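Local coordinates for protein prenylcyclase (Actinoplanes teichomyceticus, PDB 6IJ1) that probably acts in prenyl transfer or in the cyclisation of a prenyl chain, at residues L104-S107 with G108-W111; P213-E216 with P217-A221; E298-P301 with D302-E305. One frame throughout, in Å; residues are numbered along the deposited sequence.

Contact 1: L104-S107 with G108-W111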
loop_
_atom_site.group_PDB
_atom_site.type_symbol
_atom_site.label_atom_id
_atom_site.label_comp_id
_atom_site.label_asym_id
_atom_site.label_seq_id
_atom_site.Cartn_x
_atom_site.Cartn_y
_atom_site.Cartn_z
ATOM N N LEU A 104 -14.694 -7.958 -2.897
ATOM C CA LEU A 104 -16.118 -8.058 -2.599
ATOM C C LEU A 104 -16.929 -8.659 -3.745
ATOM O O LEU A 104 -18.145 -8.793 -3.615
ATOM C CB LEU A 104 -16.673 -6.666 -2.265
ATOM C CG LEU A 104 -16.167 -6.188 -0.886
ATOM C CD1 LEU A 104 -16.664 -4.777 -0.589
ATOM C CD2 LEU A 104 -16.628 -7.137 0.260
ATOM N N GLY A 105 -16.318 -8.996 -4.857
ATOM C CA GLY A 105 -17.038 -9.549 -6.006
ATOM C C GLY A 105 -17.833 -8.538 -6.781
ATOM O O GLY A 105 -18.770 -8.917 -7.503
ATOM N N ARG A 106 -17.520 -7.249 -6.627
ATOM C CA ARG A 106 -18.319 -6.176 -7.204
ATOM C C ARG A 106 -17.637 -5.499 -8.373
ATOM O O ARG A 106 -18.152 -4.507 -8.915
ATOM C CB ARG A 106 -18.634 -5.133 -6.129
ATOM C CG ARG A 106 -19.572 -5.645 -5.073
ATOM C CD ARG A 106 -20.000 -4.488 -4.174
ATOM N NE ARG A 106 -20.657 -3.417 -4.916
ATOM C CZ ARG A 106 -21.125 -2.295 -4.368
ATOM N NH1 ARG A 106 -21.005 -2.118 -3.048
ATOM N NH2 ARG A 106 -21.691 -1.365 -5.124
ATOM N N SER A 107 -16.478 -6.012 -8.819
ATOM C CA SER A 107 -15.701 -5.316 -9.837
ATOM C C SER A 107 -16.232 -5.466 -11.255
ATOM O O SER A 107 -15.688 -4.811 -12.144
ATOM C CB SER A 107 -14.224 -5.762 -9.800
ATOM O OG SER A 107 -14.145 -7.111 -10.247
ATOM N N GLY A 108 -17.332 -6.236 -11.448
ATOM C CA GLY A 108 -18.003 -6.206 -12.742
ATOM C C GLY A 108 -19.020 -5.067 -12.854
ATOM O O GLY A 108 -19.485 -4.791 -13.984
ATOM N N GLU A 109 -19.306 -4.354 -11.763
ATOM C CA GLU A 109 -20.300 -3.277 -11.943
ATOM C C GLU A 109 -19.791 -2.208 -12.910
ATOM O O GLU A 109 -18.576 -1.994 -13.049
ATOM C CB GLU A 109 -20.577 -2.643 -10.594
ATOM C CG GLU A 109 -21.269 -3.619 -9.692
ATOM C CD GLU A 109 -21.490 -3.244 -8.230
ATOM O OE1 GLU A 109 -21.350 -2.039 -7.882
ATOM O OE2 GLU A 109 -21.776 -4.169 -7.436
ATOM N N PRO A 110 -20.677 -1.494 -13.640
ATOM C CA PRO A 110 -20.173 -0.644 -14.724
ATOM C C PRO A 110 -19.317 0.540 -14.289
ATOM O O PRO A 110 -18.520 0.970 -15.112
ATOM C CB PRO A 110 -21.475 -0.119 -15.408
ATOM C CG PRO A 110 -22.424 -1.254 -15.207
ATOM C CD PRO A 110 -22.129 -1.802 -13.821
ATOM N N TRP A 111 -19.442 1.017 -13.041
ATOM C CA TRP A 111 -18.544 2.097 -12.618
ATOM C C TRP A 111 -17.088 1.640 -12.608
ATOM O O TRP A 111 -16.192 2.484 -12.674
ATOM C CB TRP A 111 -18.952 2.616 -11.238
ATOM C CG TRP A 111 -18.959 1.556 -10.159
ATOM C CD1 TRP A 111 -20.032 0.840 -9.675
ATOM C CD2 TRP A 111 -17.796 1.098 -9.429
ATOM N NE1 TRP A 111 -19.586 -0.054 -8.684
ATOM C CE2 TRP A 111 -18.225 0.108 -8.518
ATOM C CE3 TRP A 111 -16.427 1.469 -9.460
ATOM C CZ2 TRP A 111 -17.281 -0.572 -7.634
ATOM C CZ3 TRP A 111 -15.511 0.825 -8.597
ATOM C CH2 TRP A 111 -15.959 -0.187 -7.716
HETATM O O HOH W 1 -19.066 -7.900 -10.127
#
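E109 OE1 is gripped by two donors, R106 NH2 at 2.9 Å and W111 NE1 at 2.8 Å. The arginine reaches the syn lone pair of this oxygen almost in its own guanidinium plane, while the indole N-H approaches on the anti side from 27° outside the carboxylate plane. The second oxygen takes the other arm of the salt bridge: R106 NE lies 2.9 Å from E109 OE2, so the guanidinium meets the carboxylate side-on, through NE and one terminal nitrogen. The fit is not coplanar, since the two groups are turned 39° from each other. A bend in the arginine chain at chi3 (59°) brings the NE edge of the guanidinium round to the glutamate, whose own chain runs straight out beyond CG. The guanidinium has a further acid partner, D69, at NH1. Replacing E109 by an alanine would probably leave NE and NH2 of R106 without their mate and strand the indole N-H of W111. The backbone closes between the same two residues, E109 N donating to R106 O at 3.1 Å. A water receives G108 N at 2.7 Å and donates to G105 O, filling in beside the turn. Glycine suits position 105, where phi is positive. The W111 ring also packs on M68, L98 and A101, joining the loop to helices 58-71 and 91-104. From R106 to E109 the backbone thus makes a type I beta turn, spanned by the salt bridge as well, directly after the Schellman motif at the C-terminal end of helix 91-104.

Contact 2: P213-E216 with P217-A221; sequences PGTE and PARAA
R219 lays one face of its guanidinium over the backbone of E216, whose CA sits 3.7 Å above the plane and offset toward the rim. The edge of the same group is turned to T215. Its NE, at 2.9 Å, and its NH2, at 3.2 Å, both donate to T215 OG1, and the hydroxyl oxygen lies within 8° of the guanidinium plane for each. A bend at chi3 (-81°) folds the arginine back over the start of its own helix to make this side-on grip. Threonine suits the place because OG1 accepts from R219 while its one hydrogen is left for the carbonyls of L209, the stronger partner, and V212, which must share it; this ties the arginine to the C-terminal end of helix 198-209 and the loop that follows. The methylenes of R219 contribute as well, CG resting 3.5 Å from T215 O.

Along the backbone the helix gets under way with R219 N bonded to T215 O at 3.0 Å and A220 N to E216 O at 2.9 Å. P217 fits this first turn because the amide hydrogen it lacks would have no helical carbonyl before it to reach. A water accepts from A218 N and donates to G214 O; the small side chain of A218 sits against W190. G214 has positive phi, at which a side chain would press on the preceding carbonyl.

E216 runs alongside R219, its CG 3.5 Å from R219 NH2, yet its OE2 stays 4.3 Å from that nitrogen. The chemistry implies an arginine whose side-chain hydrogen bonds within this stretch go to a neutral hydroxyl and not to the carboxylate, which is probably a looser electrostatic neighbour, at a helix start where a negative charge is likely to be favourable.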
loop_
_atom_site.group_PDB
_atom_site.type_symbol
_atom_site.label_atom_id
_atom_site.label_comp_id
_atom_site.label_asym_id
_atom_site.label_seq_id
_atom_site.Cartn_x
_atom_site.Cartn_y
_atom_site.Cartn_z
ATOM N N PRO A 213 0.644 -16.788 -13.799
ATOM C CA PRO A 213 1.647 -17.821 -14.046
ATOM C C PRO A 213 2.962 -17.213 -14.511
ATOM O O PRO A 213 3.047 -16.066 -14.968
ATOM C CB PRO A 213 1.019 -18.686 -15.153
ATOM C CG PRO A 213 -0.472 -18.364 -15.055
ATOM C CD PRO A 213 -0.494 -16.900 -14.727
ATOM N N GLY A 214 4.036 -17.980 -14.291
ATOM C CA GLY A 214 5.335 -17.503 -14.704
ATOM C C GLY A 214 6.081 -16.617 -13.709
ATOM O O GLY A 214 7.206 -16.165 -14.004
ATOM N N THR A 215 5.534 -16.403 -12.526
ATOM C CA THR A 215 6.145 -15.495 -11.571
ATOM C C THR A 215 6.710 -16.218 -10.372
ATOM O O THR A 215 7.212 -15.568 -9.430
ATOM C CB THR A 215 5.116 -14.448 -11.100
ATOM O OG1 THR A 215 4.147 -15.114 -10.281
ATOM C CG2 THR A 215 4.466 -13.720 -12.261
ATOM N N GLU A 216 6.694 -17.566 -10.363
ATOM C CA GLU A 216 7.214 -18.267 -9.194
ATOM C C GLU A 216 8.707 -17.997 -8.942
ATOM O O GLU A 216 9.086 -17.838 -7.764
ATOM C CB GLU A 216 6.975 -19.798 -9.297
ATOM C CG GLU A 216 5.529 -20.136 -9.551
ATOM C CD GLU A 216 5.151 -20.170 -11.061
ATOM O OE1 GLU A 216 5.912 -19.585 -11.893
ATOM O OE2 GLU A 216 4.088 -20.785 -11.400
ATOM N N PRO A 217 9.605 -17.934 -9.940
ATOM C CA PRO A 217 11.001 -17.626 -9.633
ATOM C C PRO A 217 11.141 -16.278 -8.905
ATOM O O PRO A 217 11.852 -16.205 -7.946
ATOM C CB PRO A 217 11.652 -17.621 -11.020
ATOM C CG PRO A 217 10.768 -18.556 -11.818
ATOM C CD PRO A 217 9.367 -18.256 -11.341
ATOM N N ALA A 218 10.460 -15.247 -9.401
ATOM C CA ALA A 218 10.534 -13.916 -8.759
ATOM C C ALA A 218 10.032 -14.001 -7.316
ATOM O O ALA A 218 10.662 -13.409 -6.447
ATOM C CB ALA A 218 9.741 -12.916 -9.557
ATOM N N ARG A 219 8.932 -14.714 -7.094
ATOM C CA ARG A 219 8.362 -14.824 -5.727
ATOM C C ARG A 219 9.303 -15.598 -4.805
ATOM O O ARG A 219 9.429 -15.209 -3.656
ATOM C CB ARG A 219 6.959 -15.430 -5.782
ATOM C CG ARG A 219 5.928 -14.462 -6.338
ATOM C CD ARG A 219 4.546 -15.056 -6.343
ATOM N NE ARG A 219 4.355 -15.927 -7.479
ATOM C CZ ARG A 219 3.736 -17.088 -7.412
ATOM N NH1 ARG A 219 3.508 -17.637 -6.235
ATOM N NH2 ARG A 219 3.328 -17.677 -8.516
ATOM N N ALA A 220 9.929 -16.659 -5.305
ATOM C CA ALA A 220 10.858 -17.447 -4.465
ATOM C C ALA A 220 12.071 -16.596 -4.080
ATOM O O ALA A 220 12.532 -16.727 -2.953
ATOM C CB ALA A 220 11.279 -18.695 -5.197
ATOM N N ALA A 221 12.577 -15.786 -5.010
ATOM C CA ALA A 221 13.751 -14.930 -4.735
ATOM C C ALA A 221 13.371 -13.853 -3.715
ATOM O O ALA A 221 14.159 -13.593 -2.812
ATOM C CB ALA A 221 14.256 -14.316 -6.014
HETATM O O HOH W 2 9.516 -15.043 -12.280
#

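Contact 3: E298-P301 with D302-E305; sequences ETDP and DSYE
D300 and S303 turn their polar ends to each other on one side of a tight turn. S303 OG donates to D300 OD2 at 2.6 Å, coming down on the carboxylate from 52° above its plane rather than within it. D300 carries its CG anti to the backbone N (chi1 -175°), which sends the carboxylate forward along the chain to the serine. Serine suits the spot because its hydroxyl, one carbon from the backbone, reaches OD2 directly. The other oxygen, OD1, accepts from a water that in turn takes D302 N. Earlier in the chain, E298 OE2 accepts from D300 N through its anti lone pair at 2.8 Å. D302 directs its carboxylate elsewhere, to a salt bridge with R292. P301 faces inward, packed on Y193, V294 and W307, with a bound imidazole about 5 Å from its side chain; its fixed phi favours the bend. The ring of Y304 leads off to meet W307 edge-to-face. Two successive backbone bonds, S303 N to D300 O at 2.9 Å and Y304 N to P301 O at 3.0 Å, each link residues three apart, the pattern of a short 3-10 turn in the loop between strands 291-292 and 308-309.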
loop_
_atom_site.group_PDB
_atom_site.type_symbol
_atom_site.label_atom_id
_atom_site.label_comp_id
_atom_site.label_asym_id
_atom_site.label_seq_id
_atom_site.Cartn_x
_atom_site.Cartn_y
_atom_site.Cartn_z
ATOM N N GLU A 298 11.817 14.804 -8.802
ATOM C CA GLU A 298 12.829 13.846 -8.418
ATOM C C GLU A 298 12.476 12.455 -8.929
ATOM O O GLU A 298 11.367 11.958 -8.675
ATOM C CB GLU A 298 12.960 13.830 -6.899
ATOM C CG GLU A 298 13.851 12.793 -6.394
ATOM C CD GLU A 298 15.316 12.986 -6.757
ATOM O OE1 GLU A 298 15.951 13.947 -6.222
ATOM O OE2 GLU A 298 15.840 12.207 -7.543
ATOM N N THR A 299 13.389 11.851 -9.699
ATOM C CA THR A 299 13.199 10.493 -10.199
ATOM C C THR A 299 13.961 9.448 -9.421
ATOM O O THR A 299 13.760 8.249 -9.634
ATOM C CB THR A 299 13.603 10.372 -11.675
ATOM O OG1 THR A 299 15.018 10.560 -11.788
ATOM C CG2 THR A 299 12.929 11.456 -12.459
ATOM N N ASP A 300 14.796 9.846 -8.492
ATOM C CA ASP A 300 15.679 8.907 -7.804
ATOM C C ASP A 300 15.659 9.178 -6.306
ATOM O O ASP A 300 16.677 9.568 -5.728
ATOM C CB ASP A 300 17.080 9.098 -8.391
ATOM C CG ASP A 300 18.100 8.136 -7.875
ATOM O OD1 ASP A 300 17.757 7.042 -7.372
ATOM O OD2 ASP A 300 19.300 8.495 -7.984
ATOM N N PRO A 301 14.505 9.006 -5.642
ATOM C CA PRO A 301 14.451 9.361 -4.223
ATOM C C PRO A 301 15.431 8.593 -3.346
ATOM O O PRO A 301 15.783 9.119 -2.279
ATOM C CB PRO A 301 12.969 9.073 -3.840
ATOM C CG PRO A 301 12.522 8.022 -4.835
ATOM C CD PRO A 301 13.197 8.509 -6.131
ATOM N N ASP A 302 15.875 7.391 -3.735
ATOM C CA ASP A 302 16.887 6.703 -2.925
ATOM C C ASP A 302 18.168 7.532 -2.800
ATOM O O ASP A 302 18.927 7.352 -1.838
ATOM C CB ASP A 302 17.226 5.328 -3.493
ATOM C CG ASP A 302 16.137 4.304 -3.243
ATOM O OD1 ASP A 302 15.317 4.508 -2.319
ATOM O OD2 ASP A 302 16.102 3.295 -3.975
ATOM N N SER A 303 18.416 8.454 -3.727
ATOM C CA SER A 303 19.620 9.273 -3.644
ATOM C C SER A 303 19.474 10.498 -2.763
ATOM O O SER A 303 20.474 11.183 -2.508
ATOM C CB SER A 303 20.035 9.741 -5.025
ATOM O OG SER A 303 20.543 8.618 -5.669
ATOM N N TYR A 304 18.270 10.846 -2.328
ATOM C CA TYR A 304 18.061 12.079 -1.605
ATOM C C TYR A 304 18.340 11.798 -0.141
ATOM O O TYR A 304 17.867 10.784 0.387
ATOM C CB TYR A 304 16.621 12.550 -1.774
ATOM C CG TYR A 304 16.315 13.901 -1.257
ATOM C CD1 TYR A 304 17.108 14.999 -1.620
ATOM C CD2 TYR A 304 15.183 14.169 -0.501
ATOM C CE1 TYR A 304 16.809 16.268 -1.225
ATOM C CE2 TYR A 304 14.857 15.441 -0.080
ATOM C CZ TYR A 304 15.669 16.533 -0.448
ATOM O OH TYR A 304 15.291 17.779 -0.029
ATOM N N GLU A 305 19.138 12.671 0.477
ATOM C CA GLU A 305 19.475 12.521 1.894
ATOM C C GLU A 305 18.914 13.624 2.761
ATOM O O GLU A 305 19.047 13.558 3.986
ATOM C CB GLU A 305 20.993 12.452 2.050
ATOM C CG GLU A 305 21.583 11.231 1.341
ATOM C CD GLU A 305 23.101 11.214 1.367
ATOM O OE1 GLU A 305 23.696 12.192 1.873
ATOM O OE2 GLU A 305 23.696 10.222 0.880
HETATM O O HOH W 3 15.220 5.920 -6.185
HETATM O O HOH W 4 15.864 8.264 0.274
#

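From the N terminus, contact 1 comes first and shapes the connection from helix 91-104 to helix 112-121. Contact 2 follows, where the loop after helix 198-209 runs into helix 216-229, and contact 3 comes last, in the long loop joining strands 291-292 and 308-309 of the small sheet. The three lie in series: each closes before the next opens, and none nests in or crosses another. They are also separate in space. Contacts 1 and 3 lie on opposite sides of the chain's centre, their centres about 38 Å apart, and contact 2 keeps about 17 Å between nearest atoms from either. Each is thus a local turn or helix start near the periphery of a chain whose regular structure is chiefly helical.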